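Local coordinates for avidin-related protein 4/5 (Gallus gallus, PDB 2OF9) that probably binds biotin very tightly as a homotetramer, as its close relative avidin does, at residues 92-97 with 111-116. The protein carries 2 engineered substitutions. Numbering follows the deposited sequence.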
loop_
_atom_site.group_PDB
_atom_site.type_symbol
_atom_site.label_atom_id
_atom_site.label_comp_id
_atom_site.label_asym_id
_atom_site.label_seq_id
_atom_site.Cartn_x
_atom_site.Cartn_y
_atom_site.Cartn_z
ATOM N N LYS A 92 15.803 0.651 3.427
ATOM C CA LYS A 92 14.673 1.271 2.747
ATOM C C LYS A 92 13.500 0.365 2.979
ATOM O O LYS A 92 13.547 -0.797 2.599
ATOM C CB LYS A 92 14.956 1.410 1.257
ATOM C CG LYS A 92 16.101 2.373 0.922
ATOM C CD LYS A 92 15.766 3.835 1.154
ATOM C CE LYS A 92 14.830 4.390 0.097
ATOM N NZ LYS A 92 14.475 5.814 0.396
ATOM N N THR A 93 12.468 0.858 3.648
ATOM C CA THR A 93 11.307 0.052 4.010
ATOM C C THR A 93 9.972 0.666 3.657
ATOM O O THR A 93 9.823 1.882 3.562
ATOM C CB THR A 93 11.256 -0.319 5.514
ATOM O OG1 THR A 93 10.891 0.823 6.309
ATOM C CG2 THR A 93 12.608 -0.815 6.025
ATOM N N MET A 94 8.994 -0.211 3.511
ATOM C CA MET A 94 7.577 0.146 3.508
ATOM C C MET A 94 6.909 -0.635 4.610
ATOM O O MET A 94 7.378 -1.735 4.974
ATOM C CB MET A 94 6.928 -0.160 2.162
ATOM C CG MET A 94 7.554 0.640 1.033
ATOM S SD MET A 94 7.006 2.344 1.033
ATOM C CE MET A 94 5.373 2.292 0.587
ATOM N N TRP A 95 5.806 -0.121 5.122
ATOM C CA TRP A 95 5.125 -0.755 6.234
ATOM C C TRP A 95 3.613 -0.740 6.057
ATOM O O TRP A 95 3.053 0.102 5.333
ATOM C CB TRP A 95 5.531 -0.124 7.572
ATOM C CG TRP A 95 5.375 1.367 7.687
ATOM C CD1 TRP A 95 6.357 2.300 7.579
ATOM C CD2 TRP A 95 4.164 2.088 7.955
ATOM N NE1 TRP A 95 5.832 3.561 7.765
ATOM C CE2 TRP A 95 4.488 3.450 8.000
ATOM C CE3 TRP A 95 2.836 1.725 8.163
ATOM C CZ2 TRP A 95 3.536 4.427 8.242
ATOM C CZ3 TRP A 95 1.904 2.708 8.398
ATOM C CH2 TRP A 95 2.257 4.033 8.437
ATOM N N LEU A 96 2.970 -1.683 6.743
ATOM C CA LEU A 96 1.536 -1.720 6.905
ATOM C C LEU A 96 1.247 -1.759 8.409
ATOM O O LEU A 96 1.803 -2.583 9.140
ATOM C CB LEU A 96 0.929 -2.956 6.242
ATOM C CG LEU A 96 1.057 -3.098 4.736
ATOM C CD1 LEU A 96 0.585 -4.479 4.313
ATOM C CD2 LEU A 96 0.282 -2.007 4.021
ATOM N N LEU A 97 0.362 -0.878 8.857
ATOM C CA LEU A 97 -0.094 -0.801 10.250
ATOM C C LEU A 97 -1.533 -1.264 10.275
ATOM O O LEU A 97 -2.415 -0.621 9.702
ATOM C CB LEU A 97 0.049 0.634 10.793
ATOM C CG LEU A 97 -0.730 1.022 12.058
ATOM C CD1 LEU A 97 -0.396 0.166 13.246
ATOM C CD2 LEU A 97 -0.487 2.488 12.388
ATOM N N THR A 111 -6.204 -0.774 7.654
ATOM C CA THR A 111 -4.796 -0.893 7.267
ATOM C C THR A 111 -4.243 0.410 6.718
ATOM O O THR A 111 -4.722 0.922 5.704
ATOM C CB THR A 111 -4.618 -1.996 6.210
ATOM O OG1 THR A 111 -5.210 -3.217 6.672
ATOM C CG2 THR A 111 -3.135 -2.313 6.018
ATOM N N ARG A 112 -3.237 0.937 7.399
ATOM C CA ARG A 112 -2.485 2.098 6.939
ATOM C C ARG A 112 -1.183 1.659 6.305
ATOM O O ARG A 112 -0.645 0.590 6.614
ATOM C CB ARG A 112 -2.156 3.016 8.110
ATOM C CG ARG A 112 -3.351 3.776 8.662
ATOM C CD ARG A 112 -2.937 4.572 9.922
ATOM N NE ARG A 112 -3.953 5.460 10.502
ATOM C CZ ARG A 112 -4.669 5.175 11.584
ATOM N NH1 ARG A 112 -4.555 4.006 12.197
ATOM N NH2 ARG A 112 -5.540 6.067 12.036
ATOM N N VAL A 113 -0.670 2.491 5.420
ATOM C CA VAL A 113 0.574 2.211 4.712
ATOM C C VAL A 113 1.497 3.415 4.807
ATOM O O VAL A 113 1.063 4.551 4.874
ATOM C CB VAL A 113 0.291 1.829 3.220
ATOM C CG1 VAL A 113 -0.366 2.966 2.466
ATOM C CG2 VAL A 113 1.532 1.360 2.490
ATOM N N GLY A 114 2.796 3.160 4.786
ATOM C CA GLY A 114 3.782 4.223 4.745
ATOM C C GLY A 114 5.179 3.697 4.473
ATOM O O GLY A 114 5.348 2.539 4.103
ATOM N N TYR A 115 6.167 4.568 4.620
ATOM C CA TYR A 115 7.561 4.237 4.400
ATOM C C TYR A 115 8.394 4.573 5.633
ATOM O O TYR A 115 7.972 5.314 6.525
ATOM C CB TYR A 115 8.094 5.000 3.190
ATOM C CG TYR A 115 8.364 6.480 3.408
ATOM C CD1 TYR A 115 9.637 6.936 3.754
ATOM C CD2 TYR A 115 7.366 7.426 3.237
ATOM C CE1 TYR A 115 9.898 8.300 3.941
ATOM C CE2 TYR A 115 7.620 8.790 3.413
ATOM C CZ TYR A 115 8.886 9.213 3.741
ATOM O OH TYR A 115 9.123 10.586 3.914
ATOM N N ASN A 116 9.606 4.053 5.664
ATOM C CA ASN A 116 10.612 4.533 6.600
ATOM C C ASN A 116 11.979 4.215 6.057
ATOM O O ASN A 116 12.205 3.128 5.518
ATOM C CB ASN A 116 10.506 3.868 7.981
ATOM C CG ASN A 116 9.484 4.508 8.906
ATOM O OD1 ASN A 116 8.615 3.817 9.423
ATOM N ND2 ASN A 116 9.614 5.815 9.171
HETATM O O HOH W 1 -4.219 1.254 10.951
#
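W95 lies flat over G114, its indole spread across the neighbouring strand. CG sits between the backbone N and the carbonyl carbon (chi1 54°), which turns the ring over G114. G114 CA is 3.7 Å from the centre of the W95 six-membered ring, a CH-pi contact, and a CB at G114 would run into W95 CZ2. At the ring edge W95 NE1 gives a weak bond to Y115 O at 3.0 Å, bent to 138°. With an alanine at W95, G114 would probably lose its ring and F77 an aromatic neighbour, and Y115 O would lose its indole N-H.

The backbones pair antiparallel. T93 with N116, W95 with G114 and L97 with R112 are hydrogen-bonded pairs. M94 with Y115 and L96 with V113 are the non-hydrogen-bonded ones. N116 O takes two bonds from T93, one from N and one from OG1 at 2.8 Å. N116 ND2 is hydrogen-bonded to N13 OD1.

On the face of M94, L96, V113 and Y115 the contacts are apolar. M94 is bent at chi2 and chi3, and its SD rests 3.6 Å from Y115 CB. L96 CD2 meets V113 CG2 at 3.9 Å. Other subunits pack here: V113 on V113 of the second, M94 on M94 of the fourth, and the Y115 ring stacks on Y115 of the fourth.

L97 and R112 lie side by side. A water donates to L97 O at 2.9 Å and accepts weakly from R112 NH1. R112 NE bonds K109 O of the second subunit.

The two strands are the last two of the eight-stranded avidin barrel, and their chemistry splits by face. That of T93, W95, L97, R112 and N116 probably looks into the barrel; the other, largely apolar, meets the other subunits.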